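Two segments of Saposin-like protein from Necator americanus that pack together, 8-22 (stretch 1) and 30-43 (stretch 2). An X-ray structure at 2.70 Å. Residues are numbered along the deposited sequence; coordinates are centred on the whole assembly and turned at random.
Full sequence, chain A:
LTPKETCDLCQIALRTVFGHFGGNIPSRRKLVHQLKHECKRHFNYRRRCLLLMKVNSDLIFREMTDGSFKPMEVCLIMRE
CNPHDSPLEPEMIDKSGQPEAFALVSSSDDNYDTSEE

Stretch 1 8-22: DLCQIALRTVFGHFG
Stretch 2 (30-43) KLVHQLKHECKRHF

Two helices of a saposin-like protein, 8-20 and 30-39, both begun earlier in the chain, pack at a closest axial approach of 9.7 Å, their N-to-C directions 132° apart, so they run roughly antiparallel but splay. CA atoms set the register: Ala13 and Val17 lie 6.4 Å from Glu38 and Leu35 respectively, whereas Leu9 and His42 are 8.7 Å apart. Residues 8-20 and 30-39 have regular helical phi/psi, held by i to i+4 backbone bonds such as Thr16 N to Ile12 O (3.0 Å) and Glu38 N to Gln34 O (2.8 Å). The first helix ends in a Schellman motif, with Gly22 at phi/psi 54/30 and Gly22 N bonded to Gly19 O at 2.9 Å; the second passes into a type I turn from Cys39 to His42.

Val17 gives up the most surface. With chi1 t, it points toward the partner as a knob among Leu31, Gln34, Leu35 and Glu38: Val17 CG1 lies 3.7 Å from Leu31 CD2, and Val17 CG2 lies 3.5 Å from Glu38 CB and 4.1 Å from Leu35 CD2. Leu35 (m, t) also brings CD2 to 3.7 Å from Leu14 CD2; Leu14 (m, t) starts away from the partner, but its end comes nearer, extending the apolar contact.

Phe21, just past the helix, has chi1 m and chi2 98°. Its CE1 is 4.1 Å from Leu31 CD2, its CZ is 3.9 Å from Gln34 CG, and the aliphatic part of Lys30 meets the ring edge, Lys30 CG standing 4.0 Å from Phe21 CE2. Gln34 (chi1 -91°, chi2 m) also serves His20 (chi1 t), placing CD over one face of the imidazole and CG 3.5 Å from His20 CE1.

Glu38 (t, p) lies against the middle of the first helix, its CG 3.8 Å from Ala13 O and its OE1 3.2 Å from Thr16 CG2. The carboxylate finds its charge partner within its own segment, a salt bridge of 2.4 Å between Glu38 OE2 and Arg41 NH1, although the position of OE2 is uncertain. Thr16 (m) likewise turns its hydroxyl back to its own helix, OG1 donating to Ile12 O at 2.8 Å, and leaves its methyl for the partner.

Beyond Glu38, His42 (m, chi2 90°) packs obliquely on Ile12 and Leu9, with NE2 4.3 Å from Ile12 CG2 and CD2 4.4 Å from Leu9 CD2; a weak bond joins His42 ND1 to Glu38 O (3.1 Å). No hydrogen bond crosses the interface, whose 616 Å² of buried surface rests on side-chain packing.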

# COMPACT_ATOMS: atom_id res chain seq x y z
N ASP A 8 1.74 -8.79 -4.73
CA ASP A 8 2.88 -8.74 -3.83
C ASP A 8 3.31 -7.28 -3.62
O ASP A 8 3.43 -6.82 -2.50
CB ASP A 8 4.03 -9.59 -4.38
CG ASP A 8 3.74 -11.09 -4.32
OD1 ASP A 8 2.77 -11.51 -3.66
OD2 ASP A 8 4.51 -11.87 -4.93
N LEU A 9 3.51 -6.56 -4.72
CA LEU A 9 3.95 -5.17 -4.62
C LEU A 9 3.00 -4.30 -3.79
O LEU A 9 3.44 -3.43 -3.04
CB LEU A 9 4.18 -4.58 -6.02
CG LEU A 9 5.31 -5.27 -6.79
CD1 LEU A 9 5.63 -4.50 -8.04
CD2 LEU A 9 6.56 -5.37 -5.94
N CYS A 10 1.71 -4.51 -3.91
CA CYS A 10 0.80 -3.72 -3.11
C CYS A 10 1.18 -3.92 -1.65
O CYS A 10 1.27 -2.96 -0.88
CB CYS A 10 -0.65 -4.16 -3.34
SG CYS A 10 -1.88 -3.09 -2.55
N GLN A 11 1.41 -5.18 -1.29
CA GLN A 11 1.65 -5.57 0.09
C GLN A 11 2.99 -5.05 0.62
O GLN A 11 3.05 -4.46 1.70
CB GLN A 11 1.61 -7.09 0.21
CG GLN A 11 0.26 -7.69 -0.03
CD GLN A 11 0.24 -9.17 0.26
OE1 GLN A 11 0.04 -9.58 1.40
NE2 GLN A 11 0.43 -9.99 -0.77
N ILE A 12 4.05 -5.29 -0.13
CA ILE A 12 5.37 -4.79 0.21
C ILE A 12 5.36 -3.28 0.45
O ILE A 12 5.97 -2.79 1.40
CB ILE A 12 6.34 -5.12 -0.92
CG1 ILE A 12 6.39 -6.64 -1.13
CG2 ILE A 12 7.71 -4.56 -0.64
CD1 ILE A 12 7.21 -7.06 -2.34
N ALA A 13 4.67 -2.55 -0.41
CA ALA A 13 4.66 -1.10 -0.35
C ALA A 13 3.95 -0.60 0.89
O ALA A 13 4.44 0.28 1.57
CB ALA A 13 4.02 -0.51 -1.60
N LEU A 14 2.78 -1.16 1.17
CA LEU A 14 1.98 -0.69 2.30
C LEU A 14 2.59 -1.09 3.63
O LEU A 14 2.42 -0.40 4.64
CB LEU A 14 0.56 -1.26 2.21
CG LEU A 14 -0.29 -0.76 1.06
CD1 LEU A 14 -1.73 -1.02 1.37
CD2 LEU A 14 -0.04 0.72 0.85
N ARG A 15 3.30 -2.21 3.64
CA ARG A 15 3.86 -2.76 4.85
C ARG A 15 5.12 -1.99 5.22
O ARG A 15 5.36 -1.69 6.39
CB ARG A 15 4.21 -4.22 4.63
CG ARG A 15 4.89 -4.89 5.79
CD ARG A 15 6.19 -5.51 5.33
NE ARG A 15 6.03 -6.90 4.92
CZ ARG A 15 6.67 -7.45 3.89
NH1 ARG A 15 7.49 -6.72 3.15
NH2 ARG A 15 6.48 -8.73 3.61
N THR A 16 5.90 -1.68 4.20
CA THR A 16 7.14 -0.93 4.35
C THR A 16 6.86 0.48 4.87
O THR A 16 7.53 0.95 5.79
CB THR A 16 7.91 -0.88 3.02
OG1 THR A 16 8.41 -2.19 2.71
CG2 THR A 16 9.09 0.05 3.11
N VAL A 17 5.86 1.15 4.31
CA VAL A 17 5.47 2.48 4.77
C VAL A 17 4.85 2.44 6.17
O VAL A 17 5.05 3.36 6.97
CB VAL A 17 4.50 3.17 3.79
CG1 VAL A 17 3.88 4.42 4.43
CG2 VAL A 17 5.20 3.50 2.46
N PHE A 18 4.09 1.39 6.47
CA PHE A 18 3.49 1.26 7.80
C PHE A 18 4.58 1.02 8.84
O PHE A 18 4.52 1.54 9.95
CB PHE A 18 2.49 0.12 7.83
CG PHE A 18 1.79 -0.06 9.16
CD1 PHE A 18 0.62 0.63 9.44
CD2 PHE A 18 2.27 -0.95 10.11
CE1 PHE A 18 -0.06 0.45 10.65
CE2 PHE A 18 1.60 -1.14 11.32
CZ PHE A 18 0.44 -0.44 11.59
N GLY A 19 5.57 0.23 8.46
CA GLY A 19 6.69 -0.05 9.34
C GLY A 19 7.50 1.21 9.53
O GLY A 19 8.04 1.44 10.60
N HIS A 20 7.58 2.02 8.48
CA HIS A 20 8.33 3.26 8.53
C HIS A 20 7.89 4.17 9.69
O HIS A 20 8.73 4.73 10.39
CB HIS A 20 8.23 4.00 7.20
CG HIS A 20 8.82 5.37 7.22
ND1 HIS A 20 8.05 6.51 7.25
CD2 HIS A 20 10.10 5.79 7.21
CE1 HIS A 20 8.83 7.57 7.24
NE2 HIS A 20 10.09 7.16 7.23
N PHE A 21 6.58 4.32 9.88
CA PHE A 21 6.04 5.16 10.94
C PHE A 21 5.86 4.36 12.21
O PHE A 21 5.35 4.86 13.21
CB PHE A 21 4.66 5.69 10.57
CG PHE A 21 4.64 6.60 9.37
CD1 PHE A 21 4.32 6.11 8.12
CD2 PHE A 21 4.90 7.96 9.52
CE1 PHE A 21 4.28 6.96 7.04
CE2 PHE A 21 4.86 8.79 8.45
CZ PHE A 21 4.55 8.29 7.21
N GLY A 22 6.26 3.10 12.16
CA GLY A 22 6.11 2.22 13.30
C GLY A 22 4.68 2.20 13.79
O GLY A 22 4.44 2.01 14.97
N LYS A 30 1.15 13.48 5.30
CA LYS A 30 2.45 12.87 5.57
C LYS A 30 2.52 11.43 5.10
O LYS A 30 3.50 11.04 4.48
CB LYS A 30 2.80 12.93 7.05
CG LYS A 30 4.26 12.57 7.33
CD LYS A 30 5.21 13.65 6.82
CE LYS A 30 6.63 13.12 6.59
NZ LYS A 30 7.21 12.41 7.78
N LEU A 31 1.49 10.65 5.40
CA LEU A 31 1.36 9.30 4.87
C LEU A 31 1.63 9.27 3.36
O LEU A 31 2.37 8.43 2.86
CB LEU A 31 -0.05 8.79 5.13
CG LEU A 31 -0.20 7.30 5.44
CD1 LEU A 31 -1.57 6.82 5.02
CD2 LEU A 31 0.88 6.48 4.75
N VAL A 32 1.00 10.20 2.65
CA VAL A 32 1.09 10.28 1.20
C VAL A 32 2.50 10.62 0.68
O VAL A 32 2.95 10.05 -0.31
CB VAL A 32 0.08 11.31 0.67
CG1 VAL A 32 0.20 11.48 -0.83
CG2 VAL A 32 -1.32 10.89 1.04
N HIS A 33 3.18 11.54 1.35
CA HIS A 33 4.56 11.86 1.00
C HIS A 33 5.46 10.63 1.03
O HIS A 33 6.38 10.51 0.21
CB HIS A 33 5.10 12.95 1.92
N GLN A 34 5.19 9.70 1.97
CA GLN A 34 5.95 8.44 2.07
C GLN A 34 5.48 7.37 1.12
O GLN A 34 6.30 6.65 0.55
CB GLN A 34 5.95 7.88 3.49
CG GLN A 34 7.12 8.35 4.33
CD GLN A 34 8.47 7.93 3.78
OE1 GLN A 34 8.67 6.76 3.41
NE2 GLN A 34 9.41 8.87 3.74
N LEU A 35 4.17 7.23 0.98
CA LEU A 35 3.63 6.31 -0.00
C LEU A 35 4.25 6.62 -1.37
O LEU A 35 4.79 5.72 -2.02
CB LEU A 35 2.09 6.35 -0.03
CG LEU A 35 1.32 5.65 1.11
CD1 LEU A 35 -0.11 6.10 1.20
CD2 LEU A 35 1.40 4.12 1.03
N LYS A 36 4.24 7.89 -1.76
CA LYS A 36 4.89 8.33 -3.01
C LYS A 36 6.38 7.97 -3.08
O LYS A 36 6.84 7.42 -4.09
CB LYS A 36 4.68 9.83 -3.25
CG LYS A 36 3.25 10.19 -3.62
CD LYS A 36 2.94 11.68 -3.54
CE LYS A 36 3.63 12.51 -4.62
NZ LYS A 36 3.01 13.87 -4.76
N HIS A 37 7.13 8.26 -2.02
CA HIS A 37 8.55 7.92 -1.95
C HIS A 37 8.76 6.42 -2.10
O HIS A 37 9.69 5.96 -2.75
CB HIS A 37 9.18 8.43 -0.63
CG HIS A 37 10.58 7.95 -0.40
ND1 HIS A 37 10.87 6.69 0.11
CD2 HIS A 37 11.78 8.55 -0.60
CE1 HIS A 37 12.18 6.54 0.19
NE2 HIS A 37 12.75 7.66 -0.23
N GLU A 38 7.87 5.64 -1.49
CA GLU A 38 8.01 4.20 -1.51
C GLU A 38 7.66 3.63 -2.88
O GLU A 38 8.21 2.61 -3.30
CB GLU A 38 7.16 3.58 -0.40
CG GLU A 38 6.96 2.09 -0.54
CD GLU A 38 8.24 1.28 -0.40
OE1 GLU A 38 9.15 1.72 0.33
OE2 GLU A 38 8.32 0.19 -0.99
N CYS A 39 6.74 4.29 -3.58
CA CYS A 39 6.39 3.91 -4.96
C CYS A 39 7.60 3.97 -5.89
O CYS A 39 7.75 3.14 -6.78
CB CYS A 39 5.31 4.82 -5.52
SG CYS A 39 3.70 4.44 -4.89
N LYS A 40 8.44 4.97 -5.66
CA LYS A 40 9.59 5.23 -6.52
C LYS A 40 10.78 4.31 -6.27
O LYS A 40 11.78 4.42 -6.96
CB LYS A 40 10.00 6.70 -6.42
CG LYS A 40 8.83 7.64 -6.69
CD LYS A 40 9.20 9.10 -6.52
CE LYS A 40 7.94 9.98 -6.52
NZ LYS A 40 8.24 11.42 -6.27
N ARG A 41 10.69 3.41 -5.30
CA ARG A 41 11.73 2.40 -5.11
C ARG A 41 11.56 1.22 -6.08
O ARG A 41 12.42 0.36 -6.17
CB ARG A 41 11.72 1.86 -3.67
CG ARG A 41 12.28 2.80 -2.59
CD ARG A 41 12.26 2.14 -1.17
NE ARG A 41 12.76 0.76 -1.17
CZ ARG A 41 12.01 -0.33 -1.05
NH1 ARG A 41 10.70 -0.22 -0.88
NH2 ARG A 41 12.56 -1.54 -1.07
N HIS A 42 10.44 1.18 -6.80
CA HIS A 42 10.14 0.05 -7.68
C HIS A 42 9.95 0.46 -9.15
O HIS A 42 8.89 0.96 -9.53
CB HIS A 42 8.88 -0.68 -7.21
CG HIS A 42 8.88 -1.01 -5.75
ND1 HIS A 42 8.38 -0.16 -4.79
CD2 HIS A 42 9.32 -2.11 -5.09
CE1 HIS A 42 8.51 -0.72 -3.59
NE2 HIS A 42 9.08 -1.90 -3.75
N PHE A 43 10.98 0.22 -9.96
CA PHE A 43 11.00 0.70 -11.35
C PHE A 43 9.69 0.44 -12.10
O PHE A 43 9.06 1.37 -12.59
CB PHE A 43 12.18 0.09 -12.12